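PDB 2R5U: replicative DNA helicase from Mycobacterium tuberculosis, which probably unwinds double-stranded DNA ahead of the replisome as a hexameric, ATP-dependent 5'-3' helicase, represented here by its N-terminal domain. Local coordinates for residues 26-30 against 129-133; 33-37 against 122-126. One frame throughout, in Å; residues are numbered along the deposited sequence.

Contact 1. Residues 26-30 against 129-133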
ATOM      1  N   GLN B  26     -28.084  20.500   3.502  1.00 44.61           N
ATOM      2  CA  GLN B  26     -28.020  19.280   2.628  1.00 44.03           C
ATOM      3  C   GLN B  26     -27.919  19.646   1.148  1.00 42.88           C
ATOM      4  O   GLN B  26     -28.527  20.626   0.707  1.00 42.93           O
ATOM      5  CB  GLN B  26     -29.220  18.357   2.880  1.00 44.65           C
ATOM      6  CG  GLN B  26     -29.283  17.794   4.301  1.00 46.08           C
ATOM      7  CD  GLN B  26     -28.371  16.606   4.496  1.00 47.09           C
ATOM      8  OE1 GLN B  26     -27.191  16.751   4.847  1.00 47.99           O
ATOM      9  NE2 GLN B  26     -28.904  15.417   4.247  1.00 49.22           N
ATOM     10  N   PRO B  27     -27.143  18.861   0.377  1.00 41.78           N
ATOM     11  CA  PRO B  27     -26.865  19.171  -1.029  1.00 40.90           C
ATOM     12  C   PRO B  27     -28.151  19.243  -1.857  1.00 39.93           C
ATOM     13  O   PRO B  27     -29.109  18.557  -1.518  1.00 40.47           O
ATOM     14  CB  PRO B  27     -25.999  17.992  -1.473  1.00 40.84           C
ATOM     15  CG  PRO B  27     -25.389  17.463  -0.202  1.00 41.38           C
ATOM     16  CD  PRO B  27     -26.464  17.623   0.804  1.00 41.29           C
ATOM     17  N   PRO B  28     -28.187  20.106  -2.902  1.00 38.84           N
ATOM     18  CA  PRO B  28     -29.338  20.191  -3.809  1.00 37.91           C
ATOM     19  C   PRO B  28     -29.759  18.801  -4.317  1.00 37.05           C
ATOM     20  O   PRO B  28     -28.912  18.046  -4.794  1.00 35.80           O
ATOM     21  CB  PRO B  28     -28.815  21.050  -4.958  1.00 37.76           C
ATOM     22  CG  PRO B  28     -27.764  21.945  -4.300  1.00 38.14           C
ATOM     23  CD  PRO B  28     -27.130  21.083  -3.247  1.00 38.86           C
ATOM     24  N   GLN B  29     -31.045  18.471  -4.176  1.00 36.57           N
ATOM     25  CA  GLN B  29     -31.538  17.116  -4.482  1.00 36.80           C
ATOM     26  C   GLN B  29     -33.057  17.093  -4.632  1.00 35.62           C
ATOM     27  O   GLN B  29     -33.749  17.987  -4.152  1.00 36.28           O
ATOM     28  CB  GLN B  29     -31.104  16.128  -3.381  1.00 36.40           C
ATOM     29  CG  GLN B  29     -31.754  16.408  -2.007  1.00 38.83           C
ATOM     30  CD  GLN B  29     -31.209  15.547  -0.891  1.00 38.77           C
ATOM     31  OE1 GLN B  29     -31.802  14.530  -0.536  1.00 44.10           O
ATOM     32  NE2 GLN B  29     -30.078  15.947  -0.326  1.00 40.21           N
ATOM     33  N   ASP B  30     -33.583  16.066  -5.295  1.00 34.53           N
ATOM     34  CA  ASP B  30     -35.024  15.802  -5.269  1.00 33.18           C
ATOM     35  C   ASP B  30     -35.211  14.288  -5.297  1.00 33.27           C
ATOM     36  O   ASP B  30     -35.193  13.681  -6.372  1.00 32.49           O
ATOM     37  CB  ASP B  30     -35.763  16.488  -6.430  1.00 32.97           C
ATOM     38  CG  ASP B  30     -37.289  16.487  -6.254  1.00 33.48           C
ATOM     39  OD1 ASP B  30     -37.852  15.512  -5.721  1.00 34.78           O
ATOM     40  OD2 ASP B  30     -37.947  17.468  -6.657  1.00 36.30           O
ATOM     41  N   LYS B 129     -30.898  19.635 -10.332  1.00 33.40           N
ATOM     42  CA  LYS B 129     -30.353  19.427  -8.998  1.00 32.82           C
ATOM     43  C   LYS B 129     -28.918  18.904  -9.048  1.00 32.83           C
ATOM     44  O   LYS B 129     -28.070  19.287  -8.209  1.00 32.72           O
ATOM     45  CB  LYS B 129     -31.270  18.498  -8.184  1.00 32.83           C
ATOM     46  CG  LYS B 129     -32.691  19.047  -8.008  1.00 34.04           C
ATOM     47  CD  LYS B 129     -32.767  20.273  -7.107  1.00 36.85           C
ATOM     48  CE  LYS B 129     -34.198  20.788  -7.006  1.00 38.77           C
ATOM     49  NZ  LYS B 129     -34.298  21.959  -6.075  1.00 42.88           N
ATOM     50  N   ALA B 130     -28.630  18.052 -10.034  1.00 31.67           N
ATOM     51  CA  ALA B 130     -27.280  17.565 -10.234  1.00 32.36           C
ATOM     52  C   ALA B 130     -26.355  18.730 -10.627  1.00 32.80           C
ATOM     53  O   ALA B 130     -25.277  18.854 -10.061  1.00 32.89           O
ATOM     54  CB  ALA B 130     -27.232  16.469 -11.268  1.00 31.53           C
ATOM     55  N   LEU B 131     -26.793  19.573 -11.566  1.00 33.88           N
ATOM     56  CA  LEU B 131     -26.021  20.778 -11.960  1.00 34.54           C
ATOM     57  C   LEU B 131     -25.633  21.613 -10.739  1.00 35.23           C
ATOM     58  O   LEU B 131     -24.444  21.867 -10.500  1.00 35.37           O
ATOM     59  CB  LEU B 131     -26.776  21.628 -12.985  1.00 34.72           C
ATOM     60  CG  LEU B 131     -25.988  22.724 -13.729  1.00 35.78           C
ATOM     61  CD1 LEU B 131     -24.632  22.185 -14.213  1.00 38.27           C
ATOM     62  CD2 LEU B 131     -26.778  23.254 -14.907  1.00 35.02           C
ATOM     63  N   LEU B 132     -26.638  21.986  -9.954  1.00 35.24           N
ATOM     64  CA  LEU B 132     -26.453  22.735  -8.720  1.00 36.62           C
ATOM     65  C   LEU B 132     -25.556  22.069  -7.669  1.00 36.87           C
ATOM     66  O   LEU B 132     -24.706  22.745  -7.062  1.00 37.54           O
ATOM     67  CB  LEU B 132     -27.808  23.116  -8.128  1.00 36.51           C
ATOM     68  CG  LEU B 132     -28.678  24.027  -8.989  1.00 37.40           C
ATOM     69  CD1 LEU B 132     -30.085  24.091  -8.417  1.00 37.64           C
ATOM     70  CD2 LEU B 132     -28.059  25.436  -9.091  1.00 38.73           C
ATOM     71  N   ARG B 133     -25.721  20.761  -7.461  1.00 36.80           N
ATOM     72  CA  ARG B 133     -24.829  20.003  -6.584  1.00 37.07           C
ATOM     73  C   ARG B 133     -23.384  20.011  -7.040  1.00 37.63           C
ATOM     74  O   ARG B 133     -22.486  20.131  -6.215  1.00 37.57           O
ATOM     75  CB  ARG B 133     -25.266  18.538  -6.416  1.00 36.86           C
ATOM     76  CG  ARG B 133     -25.638  18.182  -5.013  1.00 37.23           C
ATOM     77  CD  ARG B 133     -25.837  16.678  -4.716  1.00 36.02           C
ATOM     78  NE  ARG B 133     -25.785  15.756  -5.861  1.00 33.38           N
ATOM     79  CZ  ARG B 133     -26.752  15.562  -6.766  1.00 31.30           C
ATOM     80  NH1 ARG B 133     -27.898  16.239  -6.730  1.00 27.81           N
ATOM     81  NH2 ARG B 133     -26.551  14.675  -7.735  1.00 28.45           N
TER
HETATM   82  O   HOH W   1     -32.908  21.034  -3.291  1.00 45.37           O
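Arg-133 reaches from helix 119-147 to the backbone of Pro-28, its NH1 donating to Pro-28 O at 2.8 Å (N-H...O angle 162°). The oxygen lies nearly in the guanidinium plane, at the edge of the group, with the donor tilted 18° from the carbonyl plane. A nearly eclipsed chi3 of -6° folds the arginine back, bringing NH1 round to the oxygen that CG and CD pass. Packing is tight here: Pro-27 CB sits 3.5 Å from Arg-133 CD, and the ring of Pro-28 runs alongside the chain in the opposite direction, its CD 3.7 Å from Arg-133 CG. Pro-28 CB also meets Leu-132 CB at 3.9 Å, the two side chains crossing at about a right angle. Gly-146 of a neighbouring subunit of the hexamer packs on both. Residues 26-30 form the lead-in to helix 31-43 of the DnaB-like N-terminal domain, laid against helix 119-147, with Asp-30 at the N-cap and its OD1 on Ala-33 N.

The Lys-129 side is looser. Its methylenes run along the backbone of Gln-29, with CD 3.8 Å from Gln-29 N, and a water accepts from both Lys-129 NZ and Gln-29 N. Gln-29 turns its amide back to Pro-27 O through NE2. Arg-133 NH2 donates to Asp-59 O, so two backbone carbonyls grip the guanidinium, and their dipoles would be expected to offset part of its charge.

Contact 2. Residues 33-37 against 122-126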
ATOM      1  N   ALA B  33     -38.325  13.044  -7.210  1.00 27.61           N
ATOM      2  CA  ALA B  33     -38.123  13.052  -8.666  1.00 27.10           C
ATOM      3  C   ALA B  33     -37.189  11.909  -9.128  1.00 26.63           C
ATOM      4  O   ALA B  33     -37.406  11.312 -10.191  1.00 26.26           O
ATOM      5  CB  ALA B  33     -37.652  14.404  -9.144  1.00 27.29           C
ATOM      6  N   GLU B  34     -36.187  11.574  -8.316  1.00 26.71           N
ATOM      7  CA  GLU B  34     -35.331  10.402  -8.612  1.00 26.53           C
ATOM      8  C   GLU B  34     -36.139   9.099  -8.674  1.00 25.83           C
ATOM      9  O   GLU B  34     -35.904   8.252  -9.540  1.00 24.72           O
ATOM     10  CB  GLU B  34     -34.197  10.234  -7.594  1.00 25.80           C
ATOM     11  CG  GLU B  34     -33.129  11.355  -7.671  1.00 27.45           C
ATOM     12  CD  GLU B  34     -31.907  11.171  -6.780  1.00 27.83           C
ATOM     13  OE1 GLU B  34     -31.688  10.093  -6.175  1.00 27.87           O
ATOM     14  OE2 GLU B  34     -31.118  12.145  -6.721  1.00 30.91           O
ATOM     15  N   GLN B  35     -37.031   8.925  -7.708  1.00 25.69           N
ATOM     16  CA  GLN B  35     -37.894   7.731  -7.634  1.00 26.34           C
ATOM     17  C   GLN B  35     -38.783   7.622  -8.862  1.00 25.51           C
ATOM     18  O   GLN B  35     -38.846   6.573  -9.481  1.00 26.51           O
ATOM     19  CB  GLN B  35     -38.718   7.749  -6.337  1.00 25.69           C
ATOM     20  CG  GLN B  35     -37.890   7.481  -5.085  1.00 24.78           C
ATOM     21  CD  GLN B  35     -38.639   7.798  -3.798  1.00 26.81           C
ATOM     22  OE1 GLN B  35     -39.640   8.519  -3.792  1.00 31.81           O
ATOM     23  NE2 GLN B  35     -38.140   7.285  -2.702  1.00 27.03           N
ATOM     24  N   SER B  36     -39.427   8.723  -9.226  1.00 26.07           N
ATOM     25  CA  SER B  36     -40.308   8.799 -10.397  1.00 25.88           C
ATOM     26  C   SER B  36     -39.587   8.500 -11.726  1.00 25.62           C
ATOM     27  O   SER B  36     -40.137   7.813 -12.605  1.00 24.96           O
ATOM     28  CB  SER B  36     -40.974  10.177 -10.470  1.00 25.76           C
ATOM     29  OG  SER B  36     -41.850  10.394  -9.361  1.00 28.57           O
ATOM     30  N   VAL B  37     -38.364   9.028 -11.870  1.00 25.11           N
ATOM     31  CA  VAL B  37     -37.507   8.706 -13.024  1.00 24.33           C
ATOM     32  C   VAL B  37     -37.247   7.208 -13.140  1.00 24.27           C
ATOM     33  O   VAL B  37     -37.401   6.621 -14.228  1.00 23.71           O
ATOM     34  CB  VAL B  37     -36.151   9.436 -13.000  1.00 24.89           C
ATOM     35  CG1 VAL B  37     -35.209   8.836 -14.051  1.00 26.07           C
ATOM     36  CG2 VAL B  37     -36.337  10.872 -13.310  1.00 24.73           C
ATOM     37  N   TYR B 122     -39.392  14.556 -14.976  1.00 34.10           N
ATOM     38  CA  TYR B 122     -38.711  14.296 -13.717  1.00 33.74           C
ATOM     39  C   TYR B 122     -37.193  14.237 -13.874  1.00 32.77           C
ATOM     40  O   TYR B 122     -36.467  14.662 -12.973  1.00 31.71           O
ATOM     41  CB  TYR B 122     -39.273  13.061 -13.009  1.00 35.36           C
ATOM     42  CG  TYR B 122     -40.689  13.266 -12.501  1.00 37.82           C
ATOM     43  CD1 TYR B 122     -41.772  12.651 -13.131  1.00 41.23           C
ATOM     44  CD2 TYR B 122     -40.950  14.091 -11.403  1.00 40.16           C
ATOM     45  CE1 TYR B 122     -43.080  12.838 -12.671  1.00 41.18           C
ATOM     46  CE2 TYR B 122     -42.243  14.292 -10.945  1.00 41.49           C
ATOM     47  CZ  TYR B 122     -43.308  13.667 -11.584  1.00 41.08           C
ATOM     48  OH  TYR B 122     -44.602  13.867 -11.123  1.00 41.45           O
ATOM     49  N   ALA B 123     -36.716  13.735 -15.021  1.00 31.56           N
ATOM     50  CA  ALA B 123     -35.289  13.710 -15.318  1.00 31.79           C
ATOM     51  C   ALA B 123     -34.727  15.134 -15.367  1.00 31.80           C
ATOM     52  O   ALA B 123     -33.624  15.365 -14.912  1.00 30.82           O
ATOM     53  CB  ALA B 123     -35.014  12.997 -16.633  1.00 30.95           C
ATOM     54  N   SER B 124     -35.492  16.069 -15.927  1.00 32.06           N
ATOM     55  CA  SER B 124     -35.056  17.464 -15.995  1.00 33.08           C
ATOM     56  C   SER B 124     -34.850  18.081 -14.592  1.00 33.16           C
ATOM     57  O   SER B 124     -33.938  18.889 -14.401  1.00 33.12           O
ATOM     58  CB  SER B 124     -35.971  18.301 -16.900  1.00 33.26           C
ATOM     59  OG  SER B 124     -37.102  18.820 -16.206  1.00 37.66           O
ATOM     60  N   ILE B 125     -35.677  17.670 -13.626  1.00 32.50           N
ATOM     61  CA  ILE B 125     -35.543  18.069 -12.228  1.00 32.70           C
ATOM     62  C   ILE B 125     -34.251  17.496 -11.665  1.00 31.43           C
ATOM     63  O   ILE B 125     -33.449  18.223 -11.079  1.00 31.53           O
ATOM     64  CB  ILE B 125     -36.741  17.597 -11.347  1.00 32.52           C
ATOM     65  CG1 ILE B 125     -38.055  18.311 -11.727  1.00 35.03           C
ATOM     66  CG2 ILE B 125     -36.412  17.776  -9.862  1.00 33.72           C
ATOM     67  CD1 ILE B 125     -38.075  19.809 -11.420  1.00 39.39           C
ATOM     68  N   VAL B 126     -34.050  16.195 -11.862  1.00 30.29           N
ATOM     69  CA  VAL B 126     -32.864  15.504 -11.362  1.00 29.34           C
ATOM     70  C   VAL B 126     -31.585  16.129 -11.942  1.00 29.81           C
ATOM     71  O   VAL B 126     -30.607  16.284 -11.233  1.00 29.73           O
ATOM     72  CB  VAL B 126     -32.918  13.963 -11.605  1.00 28.60           C
ATOM     73  CG1 VAL B 126     -31.634  13.299 -11.148  1.00 27.88           C
ATOM     74  CG2 VAL B 126     -34.108  13.325 -10.854  1.00 27.41           C
TER
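Aliphatic packing accounts for most of the meeting between Ala-33, Val-37 and the helix that carries Tyr-122, Ile-125 and Val-126. The methyl of Ala-33 lies 3.7 Å from Ile-125 CG2, the branch that stays near the interface while the rest leads away. Val-126 CG2 comes in over the backbone between Ala-33 and Glu-34, 3.7 Å from Glu-34 N; the Val-126 and Glu-34 side chains cross at about a right angle. In Val-37, chi1 of 168° sets CG1 anti to the backbone N and leaves CG2, anti to the carbonyl carbon, to press on the other helix's main chain, 3.4 Å from Ala-123 N and 3.7 Å from Tyr-122 CB.

These approaches join helix 31-43 to helix 119-147 within the all-helical DnaB-like N-terminal domain; the local axes come within 8.5 Å and cross at -136°, and Ala-33, whose CA lies 5.2 Å from that of Tyr-122, makes the closest backbone pairing.

The aromatic component is a CH-pi contact. Ser-36 CB lies over one face of the Tyr-122 ring, 3.8 Å from its centroid and 16° off the normal, offset toward the rim.

Polar bonding is directed elsewhere, no hydrogen bond passing between the two segments. Glu-34 lays its CG methylene against Val-126 CG2 at 3.9 Å, but its extended chain delivers the buried carboxylate to His-65 through OE1 and to Tyr-61 N through OE2.

Overall arrangement
Both contacts use helix 119-147, at successive positions, and their centres lie about 12 Å apart. Contact 2 is buried and joins two helices by apolar packing, without a polar bond across it or any other chain touching it. Contact 1 lies at the surface, where the extended residues 26-30 meet the same helix through an arginine-carbonyl bond, proline packing and a bridging water, and where a second subunit approaches. Asp-30, the N-cap of helix 31-43, connects them: its OD2 packs 3.6 Å from Ile-125 CG2. Tyr-61 likewise touches Pro-27, Gln-29 and Arg-133 of contact 1, while its backbone N binds Glu-34 of contact 2.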